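Local atomic coordinates of 2-pyrone-4,6-dicarboxylic acid hydrolase, putative (Pseudomonas putida, PDB entry 2FFI), a protein that probably hydrolyses 2-pyrone-4,6-dicarboxylate as a lactonase of the amidohydrolase family. Residues 43-48 with 246-251; 201-206 with 240-245. All blocks are in the same frame, centred on the assembly; numbering follows the deposited sequence.

Contact 1: 43-48 with 246-251; sequences GDYLGQ and VSFGSA
Phe248 packs against Tyr45 and Gln48 in a small, largely buried contact between two outer helices, 42-51 and 248-258. The interface takes up 176 Å² of surface in all, and the closest CA pair is Gln48 CA to Phe248 CA, 6.5 Å. The benzyl group of Phe248 lies close to helix 42-51. Its CE1 lies 3.8 Å from Tyr45 CE1, a meeting at the edge of the phenylalanine ring. Tyr45 reaches it because its CG stands anti to the backbone N (chi1 175°), which brings the end of the ring nearer to Phe248 than the start of the side chain would suggest; the phenol oxygen ends in a hydrogen bond to Asp16. The larger share on this helix belongs to Gln48. Its CB is 3.7 Å from Phe248 CD1, and its backbone O sits 3.9 Å above one ring face, displaced toward the rim. A bend at chi2 (-64°) turns the amide alongside the Phe248 stem, Gln48 CD lying 4.2 Å from Phe248 CB, with amide and ring planes 75° apart. Phe248 opens its helix directly behind Ser247, whose OG accepts from Ser250 N while Ser247 N donates to Ser250 OG: a capping box. Helix 42-51 follows strand 15-16 and helix 248-258 follows strand 231-234, the first and last strands of the chain, a pairing consistent with the seam where a TIM barrel closes.

Contact 2: 201-206 with 240-245; sequences IYRLQG and TQHESE
Tyr202 and His242 form the close-packed part of this surface contact between two loops, and Arg203 reaches past them to Thr240. Tyr202 CD2 sits over one face of the imidazole, toward its rim, 3.5 Å from His242 CG. The rings cross at an oblique angle, their centroids 5.0 Å apart and their planes at 57°. The backbone joins in, Tyr202 O approaching His242 CE1 to 3.4 Å. Arg203 runs extended from CG to NE (chi2 -178°), which carries its guanidinium to the other loop. There NH1 donates to Thr240 O at 3.1 Å, in the carbonyl plane and on a lone pair, although the bond is bent (N-H...O 137°). The guanidinium stands perpendicular to the imidazole, Arg203 NH2 coming to the ring edge 3.7 Å from His242 CD2. These loops follow strands 194-199 and 231-234, which are neighbours in the parallel sheet, and so lie at the C-terminal end of the TIM barrel, where enzymes of this fold carry their active sites. Arg203 also forms a salt bridge with Asp236. A bound phosphate, probably from the crystallisation liquor, lies near and makes a weak, long ion pair with Arg203; such ions often mark pockets. The remainder is looser. Exposed Glu245 touches no residue of 201-206, but its OE1 accepts a weak bond, 3.3 Å long, from His242 ND1 in the imidazole plane. Exposed Gln241 barely borders the other loop, and its backbone N instead donates to Glu243 OE1, which also binds Tyr38.

Contact 1 is the buried one, helix against helix and held by apolar packing and the alongside contact of a glutamine side chain; contact 2 lies at the surface, loop against loop, and adds a charged side chain bonded to a backbone carbonyl. They share the chain segment after strand 231-234: residues 240-245 serve contact 2 and, continuing without a break, 246-251 serve contact 1, although the two centres are 15 Å apart. The contacts also touch directly, Val246 CG2 lying 3.6 Å from Tyr202 CG. Along the chain, contact 2 is nested within the loop closed by contact 1. One thus joins outer helices at the barrel's probable closure, the other neighbouring loops at its C-terminal end.

Contact 1: 43-48 with 246-251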
# COMPACT_ATOMS: atom_id res chain seq x y z
N GLY A 43 0.27 -14.87 -12.42
CA GLY A 43 1.41 -15.15 -13.26
C GLY A 43 2.08 -13.91 -13.83
O GLY A 43 3.31 -13.77 -13.80
N ASP A 44 1.29 -13.00 -14.37
CA ASP A 44 1.89 -11.81 -14.95
C ASP A 44 2.67 -11.03 -13.90
O ASP A 44 3.81 -10.64 -14.13
CB ASP A 44 0.84 -10.91 -15.59
CG ASP A 44 0.22 -11.52 -16.84
OD1 ASP A 44 -0.49 -10.78 -17.56
OD2 ASP A 44 0.44 -12.73 -17.11
N TYR A 45 2.05 -10.80 -12.75
CA TYR A 45 2.69 -10.06 -11.68
C TYR A 45 3.97 -10.74 -11.21
O TYR A 45 5.00 -10.09 -11.03
CB TYR A 45 1.73 -9.93 -10.50
CG TYR A 45 2.37 -9.28 -9.31
CD1 TYR A 45 2.95 -8.02 -9.42
CD2 TYR A 45 2.40 -9.92 -8.07
CE1 TYR A 45 3.54 -7.41 -8.31
CE2 TYR A 45 2.98 -9.32 -6.97
CZ TYR A 45 3.54 -8.07 -7.10
OH TYR A 45 4.11 -7.48 -6.02
N LEU A 46 3.89 -12.05 -11.02
CA LEU A 46 5.03 -12.82 -10.59
C LEU A 46 6.13 -12.68 -11.63
O LEU A 46 7.31 -12.59 -11.28
CB LEU A 46 4.63 -14.28 -10.41
CG LEU A 46 4.35 -14.72 -8.96
CD1 LEU A 46 3.67 -13.61 -8.21
CD2 LEU A 46 3.51 -15.98 -8.96
N GLY A 47 5.75 -12.64 -12.90
CA GLY A 47 6.74 -12.50 -13.96
C GLY A 47 7.43 -11.15 -13.91
O GLY A 47 8.65 -11.05 -13.93
N GLN A 48 6.62 -10.10 -13.86
CA GLN A 48 7.11 -8.75 -13.77
C GLN A 48 8.00 -8.58 -12.56
O GLN A 48 8.92 -7.77 -12.58
CB GLN A 48 5.93 -7.80 -13.69
CG GLN A 48 5.16 -7.71 -14.96
CD GLN A 48 6.02 -7.13 -16.08
OE1 GLN A 48 6.42 -7.83 -17.02
NE2 GLN A 48 6.31 -5.83 -15.97
N VAL A 246 2.33 3.91 -17.53
CA VAL A 246 3.20 3.19 -16.60
C VAL A 246 3.23 1.68 -16.71
O VAL A 246 2.22 1.04 -17.04
CB VAL A 246 2.82 3.55 -15.15
CG1 VAL A 246 3.87 3.02 -14.18
CG2 VAL A 246 2.65 5.06 -15.01
N SER A 247 4.40 1.13 -16.40
CA SER A 247 4.63 -0.32 -16.40
C SER A 247 5.57 -0.61 -15.23
O SER A 247 6.20 0.29 -14.68
CB SER A 247 5.30 -0.76 -17.70
OG SER A 247 6.64 -0.27 -17.79
N PHE A 248 5.66 -1.88 -14.85
CA PHE A 248 6.54 -2.25 -13.75
C PHE A 248 7.93 -1.66 -13.97
O PHE A 248 8.53 -1.08 -13.07
CB PHE A 248 6.62 -3.78 -13.64
CG PHE A 248 6.83 -4.26 -12.23
CD1 PHE A 248 5.78 -4.81 -11.50
CD2 PHE A 248 8.07 -4.11 -11.62
CE1 PHE A 248 5.97 -5.19 -10.18
CE2 PHE A 248 8.26 -4.49 -10.31
CZ PHE A 248 7.23 -5.03 -9.58
N GLY A 249 8.45 -1.81 -15.18
CA GLY A 249 9.76 -1.24 -15.47
C GLY A 249 9.84 0.27 -15.34
O GLY A 249 10.80 0.79 -14.77
N SER A 250 8.84 0.99 -15.88
CA SER A 250 8.85 2.45 -15.80
C SER A 250 8.70 2.88 -14.35
O SER A 250 9.11 3.98 -13.98
CB SER A 250 7.72 3.06 -16.63
OG SER A 250 6.48 3.08 -15.97
N ALA A 251 8.14 2.01 -13.51
CA ALA A 251 7.98 2.33 -12.10
C ALA A 251 9.33 2.18 -11.39
O ALA A 251 9.71 3.03 -10.57
CB ALA A 251 6.94 1.42 -11.48

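Contact 2: 201-206 with 240-245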
# COMPACT_ATOMS: atom_id res chain seq x y z
N ILE A 201 4.31 7.49 -7.98
CA ILE A 201 4.50 8.94 -8.01
C ILE A 201 3.64 9.49 -9.15
O ILE A 201 3.24 10.65 -9.11
CB ILE A 201 5.98 9.37 -8.21
CG1 ILE A 201 6.34 9.27 -9.68
CG2 ILE A 201 6.89 8.53 -7.35
CD1 ILE A 201 7.46 10.22 -10.07
N TYR A 202 3.35 8.66 -10.15
CA TYR A 202 2.55 9.12 -11.28
C TYR A 202 1.12 9.47 -10.89
O TYR A 202 0.28 9.71 -11.77
CB TYR A 202 2.52 8.07 -12.38
CG TYR A 202 2.12 6.71 -11.89
CD1 TYR A 202 3.09 5.77 -11.53
CD2 TYR A 202 0.78 6.35 -11.80
CE1 TYR A 202 2.72 4.50 -11.10
CE2 TYR A 202 0.40 5.09 -11.36
CZ TYR A 202 1.38 4.16 -11.02
OH TYR A 202 1.03 2.90 -10.60
N ARG A 203 0.84 9.52 -9.59
CA ARG A 203 -0.49 9.85 -9.10
C ARG A 203 -0.53 11.23 -8.45
O ARG A 203 -1.60 11.72 -8.07
CB ARG A 203 -0.94 8.80 -8.08
CG ARG A 203 -1.27 7.47 -8.70
CD ARG A 203 -1.76 6.48 -7.66
NE ARG A 203 -1.95 5.14 -8.22
CZ ARG A 203 -2.95 4.79 -9.02
NH1 ARG A 203 -3.03 3.54 -9.47
NH2 ARG A 203 -3.88 5.67 -9.37
N LEU A 204 0.62 11.87 -8.34
CA LEU A 204 0.71 13.18 -7.72
C LEU A 204 0.09 14.36 -8.47
O LEU A 204 0.49 15.50 -8.25
CB LEU A 204 2.17 13.49 -7.38
CG LEU A 204 2.73 12.79 -6.12
CD1 LEU A 204 1.69 11.82 -5.54
CD2 LEU A 204 4.03 12.06 -6.45
N GLN A 205 -0.90 14.09 -9.32
CA GLN A 205 -1.60 15.14 -10.07
C GLN A 205 -0.69 16.08 -10.85
O GLN A 205 -1.07 17.22 -11.13
CB GLN A 205 -2.45 16.01 -9.14
CG GLN A 205 -3.92 15.69 -9.17
CD GLN A 205 -4.19 14.27 -8.77
OE1 GLN A 205 -4.28 13.37 -9.62
NE2 GLN A 205 -4.31 14.04 -7.47
N GLY A 206 0.49 15.61 -11.21
CA GLY A 206 1.38 16.48 -11.95
C GLY A 206 1.98 15.84 -13.17
O GLY A 206 1.55 14.75 -13.61
N THR A 240 -3.39 1.10 -12.11
CA THR A 240 -4.73 1.37 -12.65
C THR A 240 -4.92 2.85 -12.98
O THR A 240 -4.46 3.72 -12.24
CB THR A 240 -5.87 0.88 -11.68
OG1 THR A 240 -5.55 1.25 -10.34
CG2 THR A 240 -6.04 -0.65 -11.76
N GLN A 241 -5.59 3.12 -14.11
CA GLN A 241 -5.86 4.48 -14.62
C GLN A 241 -4.60 5.13 -15.19
O GLN A 241 -4.58 6.32 -15.50
CB GLN A 241 -6.48 5.35 -13.51
CG GLN A 241 -8.01 5.28 -13.47
CD GLN A 241 -8.59 5.32 -12.06
OE1 GLN A 241 -8.61 6.37 -11.41
NE2 GLN A 241 -9.05 4.17 -11.58
N HIS A 242 -3.56 4.33 -15.34
CA HIS A 242 -2.28 4.80 -15.86
C HIS A 242 -1.57 3.64 -16.56
O HIS A 242 -0.36 3.61 -16.63
CB HIS A 242 -1.40 5.32 -14.71
CG HIS A 242 -1.99 6.47 -13.95
ND1 HIS A 242 -1.80 7.79 -14.33
CD2 HIS A 242 -2.77 6.51 -12.85
CE1 HIS A 242 -2.44 8.58 -13.50
NE2 HIS A 242 -3.04 7.83 -12.59
N GLU A 243 -2.34 2.68 -17.07
CA GLU A 243 -1.76 1.53 -17.74
C GLU A 243 -0.99 1.94 -18.99
O GLU A 243 0.07 1.37 -19.31
CB GLU A 243 -2.85 0.53 -18.15
CG GLU A 243 -3.69 -0.04 -17.01
CD GLU A 243 -4.76 0.92 -16.48
OE1 GLU A 243 -5.59 0.48 -15.67
OE2 GLU A 243 -4.78 2.11 -16.86
N SER A 244 -1.53 2.93 -19.68
CA SER A 244 -0.94 3.43 -20.92
C SER A 244 0.39 4.12 -20.73
O SER A 244 1.26 4.07 -21.60
CB SER A 244 -1.91 4.41 -21.57
OG SER A 244 -3.24 3.94 -21.44
N GLU A 245 0.55 4.76 -19.58
CA GLU A 245 1.76 5.50 -19.29
C GLU A 245 2.81 4.77 -18.43
O GLU A 245 4.02 4.99 -18.59
CB GLU A 245 1.38 6.81 -18.59
CG GLU A 245 0.19 7.53 -19.20
CD GLU A 245 -0.79 7.98 -18.13
OE1 GLU A 245 -0.37 8.70 -17.19
OE2 GLU A 245 -1.99 7.62 -18.24